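Lectin-related NK cell receptor LY49L1 (Mus musculus, PDB 3G8K) is a natural killer cell receptor of the Ly49 family, whose C-type lectin-like domain probably recognises MHC class I. Local coordinates at residues Glu8-Cys13 / Tyr19-Asp24; Trp76-Ile79 / Pro83-Leu86. The protein carries 1 engineered substitution. All blocks are in the same frame, centred on the assembly; numbering follows the deposited sequence.

In the fold
Both contacts belong to one curled mixed sheet of the C-type lectin-like domain and lie on opposite sides of the chain's centre, with about 22 Å between their centres and about 10 Å between their nearest atoms. Contact 1 comes first along the chain and closes the N-terminal hairpin of strands 10-14 and 17-21. Contact 2 follows, holding the loop segment 83-86 to the end of strand 75-78. Strands 118-124 and 62-70 connect them: the former pairs with 17-21, the latter with 75-78, and they pair with each other. The hairpin end of the sheet continues into the second subunit, whereas no other chain of the assembly touches contact 2.

Contact 1 of 2, residues Glu8-Cys13 / Tyr19-Asp24; sequences EKYWFC and YYFVMD
Phe12 CE2 and Phe21 CZ come within 3.3 Å of each other in a cluster of four aromatic rings, completed by Tyr10 and Tyr19, on the N-terminal beta hairpin of the domain. The Phe12 and Phe21 rings are inclined at 45°, with Phe12 CE2 near the plane of the Phe21 ring at its edge. Phe12 carries CG between its backbone N and carbonyl carbon (chi1 61°), which lets CD1 rest 3.5 Å from Tyr19 CD1 while CE2 meets Phe21. Beyond the strands, Phe53 meets the Phe12 ring and Tyr19 OH is hydrogen-bonded to Glu50 OE1. Elsewhere on the hairpin, the five-membered ring of Trp11 and the Tyr20 ring have nearly parallel planes but barely overlap, Trp11 CD1 being 3.7 Å from Tyr20 CE2. The backbones of Phe12 and Tyr19 form an antiparallel hydrogen-bonded pair, sound from Phe12 N to Tyr19 O (3.1 Å) but weak from Tyr19 N to Phe12 O. Farther along, a water enters between the chains, accepting from Phe21 N at 2.8 Å and lying close to the carbonyl oxygens of Glu8 and Tyr10. Residues 10-13 also pair antiparallel with a strand of the second subunit, so the sheet runs through the dimer. Past the water, Glu8 N donates to Phe21 O (2.7 Å, 167°), and a second water bridges Glu8 OE2 to Val22 O, 2.6 Å from the latter.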
ATOM      1  N   GLU A   8       4.514   6.922   9.504  1.00 26.25           N
ATOM      2  CA  GLU A   8       3.182   7.095   8.970  1.00 24.56           C
ATOM      3  C   GLU A   8       2.280   6.008   9.545  1.00 25.57           C
ATOM      4  O   GLU A   8       2.809   4.956  10.020  1.00 26.89           O
ATOM      5  CB  GLU A   8       3.205   7.111   7.442  1.00 23.76           C
ATOM      6  CG  GLU A   8       4.129   8.251   6.928  1.00 22.35           C
ATOM      7  CD  GLU A   8       3.505   9.601   6.930  1.00 29.51           C
ATOM      8  OE1 GLU A   8       2.393   9.821   7.448  1.00 32.87           O
ATOM      9  OE2 GLU A   8       4.153  10.512   6.393  1.00 37.25           O
ATOM     10  N   LYS A   9       0.966   6.213   9.477  1.00 26.12           N
ATOM     11  CA  LYS A   9      -0.005   5.211   9.974  1.00 29.11           C
ATOM     12  C   LYS A   9      -0.428   4.180   8.946  1.00 27.99           C
ATOM     13  O   LYS A   9      -1.179   3.260   9.271  1.00 26.66           O
ATOM     14  CB  LYS A   9      -1.196   5.769  10.836  1.00 29.18           C
ATOM     15  CG  LYS A   9      -2.089   6.798  10.194  1.00 33.43           C
ATOM     16  CD  LYS A   9      -3.315   7.282  11.085  1.00 34.53           C
ATOM     17  CE  LYS A   9      -4.556   6.271  11.107  1.00 37.69           C
ATOM     18  NZ  LYS A   9      -5.877   6.779  11.665  1.00 37.74           N
ATOM     19  N   TYR A  10       0.150   4.266   7.732  1.00 27.94           N
ATOM     20  CA  TYR A  10      -0.135   3.260   6.697  1.00 26.56           C
ATOM     21  C   TYR A  10       1.080   2.444   6.448  1.00 24.52           C
ATOM     22  O   TYR A  10       2.170   2.874   6.765  1.00 24.72           O
ATOM     23  CB  TYR A  10      -0.565   3.900   5.384  1.00 27.04           C
ATOM     24  CG  TYR A  10       0.277   5.070   4.928  1.00 27.74           C
ATOM     25  CD1 TYR A  10      -0.122   6.371   5.203  1.00 27.53           C
ATOM     26  CD2 TYR A  10       1.427   4.874   4.191  1.00 28.22           C
ATOM     27  CE1 TYR A  10       0.634   7.444   4.745  1.00 28.59           C
ATOM     28  CE2 TYR A  10       2.190   5.931   3.726  1.00 30.17           C
ATOM     29  CZ  TYR A  10       1.795   7.215   4.021  1.00 28.13           C
ATOM     30  OH  TYR A  10       2.547   8.278   3.589  1.00 29.27           O
ATOM     31  N   TRP A  11       0.921   1.264   5.819  1.00 24.19           N
ATOM     32  CA  TRP A  11       2.088   0.470   5.521  1.00 21.74           C
ATOM     33  C   TRP A  11       1.657  -0.546   4.509  1.00 21.55           C
ATOM     34  O   TRP A  11       0.516  -0.667   4.245  1.00 19.52           O
ATOM     35  CB  TRP A  11       2.681  -0.185   6.792  1.00 22.61           C
ATOM     36  CG  TRP A  11       1.828  -1.261   7.534  1.00 24.79           C
ATOM     37  CD1 TRP A  11       1.948  -2.630   7.437  1.00 20.45           C
ATOM     38  CD2 TRP A  11       0.795  -1.022   8.527  1.00 18.80           C
ATOM     39  NE1 TRP A  11       1.074  -3.244   8.306  1.00 25.29           N
ATOM     40  CE2 TRP A  11       0.345  -2.287   8.972  1.00 22.47           C
ATOM     41  CE3 TRP A  11       0.240   0.141   9.102  1.00 24.45           C
ATOM     42  CZ2 TRP A  11      -0.656  -2.425   9.927  1.00 23.14           C
ATOM     43  CZ3 TRP A  11      -0.738   0.009  10.031  1.00 20.79           C
ATOM     44  CH2 TRP A  11      -1.180  -1.252  10.451  1.00 23.33           C
ATOM     45  N   PHE A  12       2.576  -1.253   3.891  1.00 23.38           N
ATOM     46  CA  PHE A  12       2.096  -2.285   2.976  1.00 24.76           C
ATOM     47  C   PHE A  12       2.972  -3.508   2.942  1.00 25.03           C
ATOM     48  O   PHE A  12       4.039  -3.477   3.529  1.00 23.00           O
ATOM     49  CB  PHE A  12       1.660  -1.690   1.617  1.00 27.83           C
ATOM     50  CG  PHE A  12       2.725  -0.985   0.869  1.00 31.06           C
ATOM     51  CD1 PHE A  12       3.695  -1.725   0.145  1.00 39.06           C
ATOM     52  CD2 PHE A  12       2.704   0.393   0.762  1.00 35.64           C
ATOM     53  CE1 PHE A  12       4.729  -1.059  -0.619  1.00 38.94           C
ATOM     54  CE2 PHE A  12       3.686   1.068   0.006  1.00 37.82           C
ATOM     55  CZ  PHE A  12       4.724   0.337  -0.702  1.00 37.32           C
ATOM     56  N   CYS A  13       2.447  -4.594   2.374  1.00 23.84           N
ATOM     57  CA  CYS A  13       3.113  -5.858   2.413  1.00 25.52           C
ATOM     58  C   CYS A  13       3.055  -6.477   1.047  1.00 25.32           C
ATOM     59  O   CYS A  13       2.146  -6.217   0.271  1.00 25.39           O
ATOM     60  CB  CYS A  13       2.489  -6.789   3.481  1.00 24.35           C
ATOM     61  SG  CYS A  13       2.437  -6.052   5.180  1.00 25.20           S
ATOM     62  N   TYR A  19       6.456  -2.824   4.666  1.00 20.71           N
ATOM     63  CA  TYR A  19       7.141  -1.603   4.291  1.00 18.52           C
ATOM     64  C   TYR A  19       6.514  -0.499   5.091  1.00 19.12           C
ATOM     65  O   TYR A  19       5.303  -0.297   5.031  1.00 19.98           O
ATOM     66  CB  TYR A  19       6.899  -1.305   2.811  1.00 19.20           C
ATOM     67  CG  TYR A  19       7.391  -2.480   1.915  1.00 18.49           C
ATOM     68  CD1 TYR A  19       6.484  -3.470   1.455  1.00 17.66           C
ATOM     69  CD2 TYR A  19       8.724  -2.588   1.565  1.00 19.19           C
ATOM     70  CE1 TYR A  19       6.946  -4.592   0.639  1.00 20.76           C
ATOM     71  CE2 TYR A  19       9.186  -3.708   0.726  1.00 20.07           C
ATOM     72  CZ  TYR A  19       8.281  -4.690   0.350  1.00 19.32           C
ATOM     73  OH  TYR A  19       8.689  -5.706  -0.512  1.00 26.03           O
ATOM     74  N   TYR A  20       7.344   0.231   5.793  1.00 20.55           N
ATOM     75  CA  TYR A  20       6.880   1.294   6.780  1.00 22.05           C
ATOM     76  C   TYR A  20       7.609   2.587   6.394  1.00 22.55           C
ATOM     77  O   TYR A  20       8.686   2.515   5.834  1.00 21.49           O
ATOM     78  CB  TYR A  20       7.238   0.847   8.221  1.00 22.58           C
ATOM     79  CG  TYR A  20       6.792  -0.581   8.558  1.00 24.58           C
ATOM     80  CD1 TYR A  20       7.638  -1.669   8.357  1.00 21.10           C
ATOM     81  CD2 TYR A  20       5.522  -0.829   9.056  1.00 26.22           C
ATOM     82  CE1 TYR A  20       7.195  -2.961   8.635  1.00 25.60           C
ATOM     83  CE2 TYR A  20       5.110  -2.107   9.374  1.00 26.22           C
ATOM     84  CZ  TYR A  20       5.929  -3.157   9.114  1.00 27.23           C
ATOM     85  OH  TYR A  20       5.487  -4.391   9.466  1.00 26.37           O
ATOM     86  N   PHE A  21       7.001   3.761   6.703  1.00 24.17           N
ATOM     87  CA  PHE A  21       7.422   5.064   6.182  1.00 24.02           C
ATOM     88  C   PHE A  21       7.584   5.956   7.370  1.00 24.70           C
ATOM     89  O   PHE A  21       6.658   6.036   8.157  1.00 23.61           O
ATOM     90  CB  PHE A  21       6.389   5.687   5.146  1.00 23.61           C
ATOM     91  CG  PHE A  21       6.114   4.781   4.005  1.00 22.90           C
ATOM     92  CD1 PHE A  21       5.205   3.732   4.165  1.00 25.39           C
ATOM     93  CD2 PHE A  21       6.861   4.873   2.776  1.00 24.45           C
ATOM     94  CE1 PHE A  21       5.003   2.776   3.136  1.00 24.41           C
ATOM     95  CE2 PHE A  21       6.620   3.936   1.709  1.00 26.00           C
ATOM     96  CZ  PHE A  21       5.697   2.886   1.910  1.00 26.64           C
ATOM     97  N   VAL A  22       8.788   6.539   7.525  1.00 25.75           N
ATOM     98  CA  VAL A  22       9.088   7.604   8.549  1.00 27.92           C
ATOM     99  C   VAL A  22       8.425   8.951   8.103  1.00 29.16           C
ATOM    100  O   VAL A  22       8.258   9.210   6.886  1.00 29.01           O
ATOM    101  CB  VAL A  22      10.638   7.744   8.854  1.00 26.99           C
ATOM    102  CG1 VAL A  22      10.913   8.712   9.998  1.00 32.48           C
ATOM    103  CG2 VAL A  22      11.293   6.415   9.176  1.00 25.07           C
ATOM    104  N   MET A  23       7.977   9.793   9.050  1.00 30.53           N
ATOM    105  CA  MET A  23       7.238  11.010   8.660  1.00 33.28           C
ATOM    106  C   MET A  23       8.150  12.145   8.179  1.00 32.27           C
ATOM    107  O   MET A  23       7.818  12.868   7.239  1.00 32.68           O
ATOM    108  CB  MET A  23       6.363  11.533   9.807  1.00 32.34           C
ATOM    109  CG  MET A  23       5.288  10.588  10.140  1.00 35.68           C
ATOM    110  SD  MET A  23       4.048  11.302  11.230  1.00 41.05           S
ATOM    111  CE  MET A  23       4.918  11.207  12.789  1.00 38.86           C
ATOM    112  N   ASP A  24       9.283  12.288   8.864  1.00 31.80           N
ATOM    113  CA  ASP A  24      10.327  13.241   8.547  1.00 31.89           C
ATOM    114  C   ASP A  24      11.359  12.691   7.555  1.00 31.08           C
ATOM    115  O   ASP A  24      11.816  11.544   7.616  1.00 30.35           O
ATOM    116  CB  ASP A  24      11.068  13.648   9.804  1.00 32.40           C
ATOM    117  CG  ASP A  24      10.184  14.409  10.791  1.00 38.08           C
ATOM    118  OD1 ASP A  24      10.469  14.339  12.017  1.00 44.72           O
ATOM    119  OD2 ASP A  24       9.217  15.078  10.365  1.00 40.29           O
TER
HETATM  120  O   HOH W   1       4.633   3.215   8.073  1.00 22.23           O
HETATM  121  O   HOH W   2       6.643   9.857   4.944  1.00 27.50           O

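Contact 2 of 2, residues Trp76-Ile79 / Pro83-Leu86; sequences WAWI and PSKL
Trp78 directs its indole against Ser84 and Leu86 in the loop that leaves strand 75-78 of the C-type lectin-like domain. CB points toward the loop, and CG stands anti to the carbonyl carbon (chi1 -64°), bringing the pyrrole atoms CD1 and NE1 up to Ser84. There Trp78 CD1 lies 3.3 Å from Ser84 CB, and NE1 is closer still to the same carbon, at 3.1 Å. The NE1 hydrogen goes to a water in the ring plane, 2.7 Å from NE1, which in turn donates to Leu86 O, so the buried indole nitrogen is tied to the loop backbone through solvent. Ser84 OG is near NE1 too but badly angled for a bond; it accepts instead from Leu86 N (3.0 Å, 163°), an ST turn, and hydrogen-bonds to Ile45 O. Farther out along the indole, Trp78 CZ2 meets Leu86 CD2 at 3.7 Å, the methyl lying near the ring plane at its edge. Trp78 CH2 is 4.2 Å from Leu86 CD2. Around the loop contact, Trp78 also touches Leu67 of strand 62-70 and Lys44 and Ile45, while Leu86 rests on Leu108 of strand 108-111 and Ile79 packs on helix 28-37.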
ATOM      1  N   TRP A  76      28.541  -1.425  -4.809  1.00 32.73           N
ATOM      2  CA  TRP A  76      27.335  -1.092  -4.094  1.00 30.85           C
ATOM      3  C   TRP A  76      26.990  -2.266  -3.225  1.00 30.56           C
ATOM      4  O   TRP A  76      27.074  -3.413  -3.676  1.00 31.23           O
ATOM      5  CB  TRP A  76      26.193  -0.768  -5.081  1.00 30.22           C
ATOM      6  CG  TRP A  76      26.436   0.550  -5.719  1.00 28.56           C
ATOM      7  CD1 TRP A  76      27.202   0.779  -6.798  1.00 27.29           C
ATOM      8  CD2 TRP A  76      25.976   1.832  -5.266  1.00 25.48           C
ATOM      9  NE1 TRP A  76      27.272   2.115  -7.068  1.00 29.32           N
ATOM     10  CE2 TRP A  76      26.535   2.794  -6.131  1.00 26.30           C
ATOM     11  CE3 TRP A  76      25.148   2.255  -4.217  1.00 21.31           C
ATOM     12  CZ2 TRP A  76      26.252   4.138  -6.024  1.00 26.31           C
ATOM     13  CZ3 TRP A  76      24.881   3.589  -4.102  1.00 24.82           C
ATOM     14  CH2 TRP A  76      25.426   4.511  -5.005  1.00 26.71           C
ATOM     15  N   ALA A  77      26.631  -2.001  -1.973  1.00 28.18           N
ATOM     16  CA  ALA A  77      26.335  -3.078  -1.055  1.00 27.82           C
ATOM     17  C   ALA A  77      25.104  -2.836  -0.192  1.00 27.22           C
ATOM     18  O   ALA A  77      24.897  -1.709   0.292  1.00 25.38           O
ATOM     19  CB  ALA A  77      27.549  -3.431  -0.203  1.00 27.93           C
ATOM     20  N   TRP A  78      24.250  -3.865  -0.052  1.00 25.76           N
ATOM     21  CA  TRP A  78      23.061  -3.766   0.844  1.00 26.50           C
ATOM     22  C   TRP A  78      23.581  -3.685   2.295  1.00 28.58           C
ATOM     23  O   TRP A  78      24.589  -4.288   2.626  1.00 29.55           O
ATOM     24  CB  TRP A  78      22.073  -4.946   0.591  1.00 22.88           C
ATOM     25  CG  TRP A  78      21.463  -4.921  -0.875  1.00 20.04           C
ATOM     26  CD1 TRP A  78      21.833  -5.722  -1.955  1.00 15.76           C
ATOM     27  CD2 TRP A  78      20.422  -4.055  -1.351  1.00 14.51           C
ATOM     28  NE1 TRP A  78      21.116  -5.356  -3.082  1.00 18.66           N
ATOM     29  CE2 TRP A  78      20.214  -4.347  -2.713  1.00 18.18           C
ATOM     30  CE3 TRP A  78      19.655  -3.010  -0.730  1.00 15.38           C
ATOM     31  CZ2 TRP A  78      19.255  -3.667  -3.491  1.00 15.20           C
ATOM     32  CZ3 TRP A  78      18.706  -2.346  -1.532  1.00 15.79           C
ATOM     33  CH2 TRP A  78      18.516  -2.668  -2.871  1.00 18.62           C
ATOM     34  N   ILE A  79      22.966  -2.890   3.154  1.00 32.43           N
ATOM     35  CA  ILE A  79      23.450  -2.805   4.546  1.00 33.72           C
ATOM     36  C   ILE A  79      23.544  -4.158   5.285  1.00 35.92           C
ATOM     37  O   ILE A  79      22.791  -5.122   4.999  1.00 37.59           O
ATOM     38  CB  ILE A  79      22.711  -1.716   5.415  1.00 34.14           C
ATOM     39  CG1 ILE A  79      21.209  -1.944   5.467  1.00 33.53           C
ATOM     40  CG2 ILE A  79      23.063  -0.318   4.920  1.00 36.48           C
ATOM     41  CD1 ILE A  79      20.504  -0.996   6.408  1.00 31.94           C
ATOM     42  N   PRO A  83      22.072 -10.171   1.662  1.00 30.15           N
ATOM     43  CA  PRO A  83      22.149 -10.774   0.321  1.00 30.26           C
ATOM     44  C   PRO A  83      20.957 -10.374  -0.609  1.00 30.49           C
ATOM     45  O   PRO A  83      19.776 -10.235  -0.145  1.00 30.19           O
ATOM     46  CB  PRO A  83      22.161 -12.278   0.630  1.00 30.52           C
ATOM     47  CG  PRO A  83      21.346 -12.424   1.856  1.00 30.01           C
ATOM     48  CD  PRO A  83      21.503 -11.114   2.654  1.00 30.12           C
ATOM     49  N   SER A  84      21.235 -10.233  -1.914  1.00 29.22           N
ATOM     50  CA  SER A  84      20.179  -9.847  -2.834  1.00 28.86           C
ATOM     51  C   SER A  84      20.354 -10.506  -4.168  1.00 29.19           C
ATOM     52  O   SER A  84      21.495 -10.802  -4.573  1.00 30.54           O
ATOM     53  CB  SER A  84      20.169  -8.336  -3.034  1.00 27.28           C
ATOM     54  OG  SER A  84      19.176  -7.927  -3.974  1.00 25.89           O
ATOM     55  N   LYS A  85      19.231 -10.713  -4.855  1.00 28.84           N
ATOM     56  CA  LYS A  85      19.205 -11.218  -6.199  1.00 28.16           C
ATOM     57  C   LYS A  85      18.807 -10.146  -7.212  1.00 29.54           C
ATOM     58  O   LYS A  85      18.455 -10.448  -8.377  1.00 28.51           O
ATOM     59  CB  LYS A  85      18.252 -12.401  -6.291  1.00 29.66           C
ATOM     60  CG  LYS A  85      18.816 -13.744  -5.807  1.00 27.04           C
ATOM     61  CD  LYS A  85      20.254 -13.950  -6.185  1.00 29.33           C
ATOM     62  CE  LYS A  85      20.851 -15.080  -5.316  1.00 26.42           C
ATOM     63  NZ  LYS A  85      21.915 -15.882  -6.048  1.00 28.15           N
ATOM     64  N   LEU A  86      18.863  -8.880  -6.766  1.00 28.48           N
ATOM     65  CA  LEU A  86      18.646  -7.721  -7.609  1.00 27.33           C
ATOM     66  C   LEU A  86      19.977  -7.336  -8.357  1.00 28.53           C
ATOM     67  O   LEU A  86      20.997  -6.932  -7.717  1.00 28.98           O
ATOM     68  CB  LEU A  86      18.048  -6.561  -6.757  1.00 24.70           C
ATOM     69  CG  LEU A  86      17.610  -5.302  -7.530  1.00 26.79           C
ATOM     70  CD1 LEU A  86      16.303  -5.538  -8.316  1.00 25.41           C
ATOM     71  CD2 LEU A  86      17.420  -4.067  -6.657  1.00 26.23           C
TER
HETATM   72  O   HOH W   3      21.963  -6.436  -5.444  1.00 26.84           O